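Local coordinates for probable transcriptional regulator, TetR family protein (Rhodococcus sp., PDB 3BJB) that probably binds operator DNA through an N-terminal helix-turn-helix and regulates transcription, at the interface of chains A and B. Numbering follows the deposited sequence. Chains: chain A/B, Probable transcriptional regulator, TetR family protein.

Contact 1: the interface of chains A and B. Residues chain A 169, 172-173, 176, 190; chain B 165, 168-169.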
loop_
_atom_site.group_PDB
_atom_site.type_symbol
_atom_site.label_atom_id
_atom_site.label_comp_id
_atom_site.label_asym_id
_atom_site.label_seq_id
_atom_site.Cartn_x
_atom_site.Cartn_y
_atom_site.Cartn_z
ATOM N N LEU A 169 -2.748 -2.542 8.038
ATOM C CA LEU A 169 -2.288 -3.878 7.660
ATOM C C LEU A 169 -3.291 -4.522 6.703
ATOM O O LEU A 169 -2.908 -5.050 5.669
ATOM C CB LEU A 169 -2.051 -4.769 8.896
ATOM C CG LEU A 169 -1.722 -6.257 8.667
ATOM C CD1 LEU A 169 -0.587 -6.470 7.644
ATOM C CD2 LEU A 169 -1.352 -6.934 9.947
ATOM N N GLY A 172 -2.853 -3.503 3.264
ATOM C CA GLY A 172 -1.731 -4.281 2.769
ATOM C C GLY A 172 -2.259 -5.633 2.327
ATOM O O GLY A 172 -2.230 -5.979 1.134
ATOM N N VAL A 173 -2.804 -6.379 3.270
ATOM C CA VAL A 173 -3.302 -7.667 2.923
ATOM C C VAL A 173 -4.223 -7.620 1.695
ATOM O O VAL A 173 -4.092 -8.442 0.789
ATOM C CB VAL A 173 -3.985 -8.394 4.150
ATOM C CG1 VAL A 173 -4.697 -9.634 3.694
ATOM C CG2 VAL A 173 -2.942 -8.701 5.244
ATOM N N SER A 176 -2.006 -7.035 -1.388
ATOM C CA SER A 176 -1.279 -8.293 -1.520
ATOM C C SER A 176 -2.159 -9.407 -2.042
ATOM O O SER A 176 -1.662 -10.351 -2.665
ATOM C CB SER A 176 -0.723 -8.754 -0.163
ATOM O OG SER A 176 0.235 -7.847 0.354
ATOM N N ASP A 190 -3.679 -14.329 7.477
ATOM C CA ASP A 190 -2.865 -13.211 7.978
ATOM C C ASP A 190 -3.655 -12.185 8.761
ATOM O O ASP A 190 -3.109 -11.552 9.664
ATOM C CB ASP A 190 -2.160 -12.480 6.842
ATOM C CG ASP A 190 -1.285 -13.390 6.010
ATOM O OD1 ASP A 190 -1.026 -14.532 6.418
ATOM O OD2 ASP A 190 -0.839 -12.935 4.932
ATOM N N LEU B 165 3.676 -9.832 8.086
ATOM C CA LEU B 165 2.727 -8.848 8.625
ATOM C C LEU B 165 3.344 -7.444 8.898
ATOM O O LEU B 165 2.710 -6.422 8.638
ATOM C CB LEU B 165 2.056 -9.397 9.883
ATOM C CG LEU B 165 1.177 -10.655 9.731
ATOM C CD1 LEU B 165 0.627 -11.101 11.095
ATOM C CD2 LEU B 165 0.033 -10.444 8.791
ATOM N N GLN B 168 4.283 -5.502 5.687
ATOM C CA GLN B 168 2.984 -5.214 5.066
ATOM C C GLN B 168 2.391 -3.962 5.674
ATOM O O GLN B 168 2.292 -2.940 4.998
ATOM C CB GLN B 168 2.018 -6.425 5.107
ATOM C CG GLN B 168 1.805 -7.118 3.707
ATOM C CD GLN B 168 1.980 -6.143 2.481
ATOM O OE1 GLN B 168 0.999 -5.581 1.957
ATOM N NE2 GLN B 168 3.242 -5.947 2.042
ATOM N N LEU B 169 2.060 -4.036 6.959
ATOM C CA LEU B 169 1.749 -2.861 7.765
ATOM C C LEU B 169 2.705 -1.675 7.525
ATOM O O LEU B 169 2.292 -0.522 7.555
ATOM C CB LEU B 169 1.731 -3.236 9.236
ATOM C CG LEU B 169 1.546 -2.147 10.288
ATOM C CD1 LEU B 169 0.473 -1.168 9.919
ATOM C CD2 LEU B 169 1.153 -2.823 11.571
#
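A:Leu169 and B:Leu165 meet through their methyl tips, with CD2 of A:Leu169 3.9 Å from CD2 of B:Leu165 where the two side chains cross obliquely. The other methyl of A:Leu169, CD1, turns towards the partner helix backbone and lies 3.4 Å from the carbonyl O of B:Leu165. It also rests on the CB of B:Gln168, whose side chain runs at about a right angle to that of the leucine. Because CG of A:Leu169 is anti to its backbone N (chi1 173°), the isobutyl group reaches along the partner helix. The two copies of Leu169 approach each other through their CB atoms, 4.1 Å apart. The same CD2 of B:Leu165 also packs against A:Asp190, meeting both its backbone carbonyl O and its methylene, with CB 3.6 Å away.

The polar contact belongs to B:Gln168. Its chain folds at chi2 (-28°), carrying the amide over A:Gly172 and bringing OE1 within 2.9 Å of A:Ser176 OG, a hydrogen bond in which the serine hydroxyl can donate to the amide oxygen. The same hydroxyl lies 3.2 Å from the carbonyl O of A:Gly172, a weak bond within its own helix that may compete for its proton. The lack of a side chain at A:Gly172 probably makes room for the amide, whose CD lies 4.2 Å from the glycine CA. An alanine in place of B:Gln168 would probably leave A:Ser176 OG without its partner across the interface and open a gap over A:Gly172.

Helix 157-178 of chain A faces 157-179 of chain B, with A:Asp190 of helix 184-198 at one margin; these C-terminal-domain helices form part of the two-fold helical dimer interface typical of TetR regulators.

Contact 2: the interface of chains A and B. Residues chain A 138-139, 168; chain B 169, 172-173, 176, 181.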
loop_
_atom_site.group_PDB
_atom_site.type_symbol
_atom_site.label_atom_id
_atom_site.label_comp_id
_atom_site.label_asym_id
_atom_site.label_seq_id
_atom_site.Cartn_x
_atom_site.Cartn_y
_atom_site.Cartn_z
ATOM N N VAL A 138 -10.889 8.616 4.908
ATOM C CA VAL A 138 -11.014 7.160 4.867
ATOM C C VAL A 138 -10.505 6.512 6.147
ATOM O O VAL A 138 -11.093 5.553 6.606
ATOM C CB VAL A 138 -10.391 6.522 3.586
ATOM C CG1 VAL A 138 -10.591 7.453 2.315
ATOM C CG2 VAL A 138 -8.925 6.144 3.810
ATOM N N ASP A 139 -9.445 7.056 6.744
ATOM C CA ASP A 139 -8.901 6.512 8.009
ATOM C C ASP A 139 -9.913 6.698 9.125
ATOM O O ASP A 139 -10.099 5.816 9.954
ATOM C CB ASP A 139 -7.557 7.173 8.400
ATOM C CG ASP A 139 -6.443 6.941 7.359
ATOM O OD1 ASP A 139 -6.638 6.095 6.466
ATOM O OD2 ASP A 139 -5.370 7.602 7.428
ATOM N N GLN A 168 -4.675 -0.464 8.413
ATOM C CA GLN A 168 -3.522 -0.280 7.554
ATOM C C GLN A 168 -2.915 -1.601 7.114
ATOM O O GLN A 168 -2.637 -1.779 5.938
ATOM C CB GLN A 168 -2.482 0.579 8.246
ATOM C CG GLN A 168 -2.909 2.008 8.358
ATOM C CD GLN A 168 -1.740 2.929 8.483
ATOM O OE1 GLN A 168 -1.120 3.023 9.550
ATOM N NE2 GLN A 168 -1.417 3.624 7.394
ATOM N N LEU B 169 2.060 -4.036 6.959
ATOM C CA LEU B 169 1.749 -2.861 7.765
ATOM C C LEU B 169 2.705 -1.675 7.525
ATOM O O LEU B 169 2.292 -0.522 7.555
ATOM C CB LEU B 169 1.731 -3.236 9.236
ATOM C CG LEU B 169 1.546 -2.147 10.288
ATOM C CD1 LEU B 169 0.473 -1.168 9.919
ATOM C CD2 LEU B 169 1.153 -2.823 11.571
ATOM N N GLY B 172 2.192 0.188 4.244
ATOM C CA GLY B 172 0.993 1.006 4.367
ATOM C C GLY B 172 1.290 2.347 5.019
ATOM O O GLY B 172 0.838 3.386 4.537
ATOM N N VAL B 173 2.088 2.315 6.095
ATOM C CA VAL B 173 2.379 3.506 6.858
ATOM C C VAL B 173 3.140 4.500 5.999
ATOM O O VAL B 173 2.847 5.728 6.042
ATOM C CB VAL B 173 3.193 3.179 8.121
ATOM C CG1 VAL B 173 3.449 4.435 8.915
ATOM C CG2 VAL B 173 2.480 2.060 8.977
ATOM N N SER B 176 0.982 6.018 3.289
ATOM C CA SER B 176 0.172 6.948 4.026
ATOM C C SER B 176 0.871 8.279 4.345
ATOM O O SER B 176 0.295 9.365 4.184
ATOM C CB SER B 176 -0.308 6.252 5.275
ATOM O OG SER B 176 -0.860 7.185 6.138
ATOM N N ARG B 181 -1.262 11.824 5.097
ATOM C CA ARG B 181 -2.267 11.344 6.030
ATOM C C ARG B 181 -1.740 11.196 7.434
ATOM O O ARG B 181 -2.483 11.373 8.378
ATOM C CB ARG B 181 -2.849 9.986 5.586
ATOM C CG ARG B 181 -3.885 10.091 4.408
ATOM C CD ARG B 181 -4.831 8.891 4.303
ATOM N NE ARG B 181 -4.092 7.727 4.741
ATOM C CZ ARG B 181 -4.332 6.458 4.421
ATOM N NH1 ARG B 181 -3.512 5.505 4.921
ATOM N NH2 ARG B 181 -5.352 6.130 3.625
#
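This is a helix-to-helix interface between two copies of the protein, of the kind through which TetR-family regulators pair by their C-terminal domains; here a salt bridge and a buried glutamine are likely to hold the dimer together and set how the subunits meet.

A:Gln168 lies across the partner helix 157-179, and its chain, extended beyond CG, carries the amide from B:Leu169 to B:Ser176. Along its length it meets successive turns of that helix. CB touches the CD1 methyl of B:Leu169 at 3.8 Å, and the side chain then crosses B:Val173 at about a right angle, with OE1 near the CG2 methyl. At the tip, the amide NE2 stands 3.6 Å from both the carbonyl O of B:Gly172 and CB of B:Ser176. The approach to the carbonyl is long for a hydrogen bond, and these contacts of the side chain are van der Waals in length.

The charged contact joins A:Asp139, in the first turn of helix 138-147, to B:Arg181 in the loop after helix 157-179. The arginine chain bends at chi3 (-32°), turning its guanidinium towards the carboxylate. The two planes stand 73° apart, so the groups do not pair edge to edge, and the N-H groups of NE and NH2 do not point at OD2 and OD1. Attraction between the charges would therefore do most of the work, without directed hydrogen bonds between those pairs. At the margin, CG2 of A:Val138 touches NH2 of B:Arg181.

Within the salt bridge, OD2 of A:Asp139 lies 3.0 Å from NE of B:Arg181, while OD1 sits over the centre of one guanidinium face, 3.0 Å above its plane.

The C-alpha centres of contact 1 and contact 2 lie about 11 Å apart, and B:Leu169 belongs to both, so they are neighbouring parts of one continuous interface. Both draw on the long helices 157-178 of chain A and 157-179 of chain B. Contact 1 extends to helix 184-198 of chain A, whereas contact 2 reaches helix 138-147 of that chain and a loop of chain B. The contacts partly overlap by two-fold symmetry: Gln168 faces Gly172 and Ser176 in each, but its hydrogen bond to serine appears only in contact 1. Such a pairing would probably fix the spacing of the two DNA-binding domains.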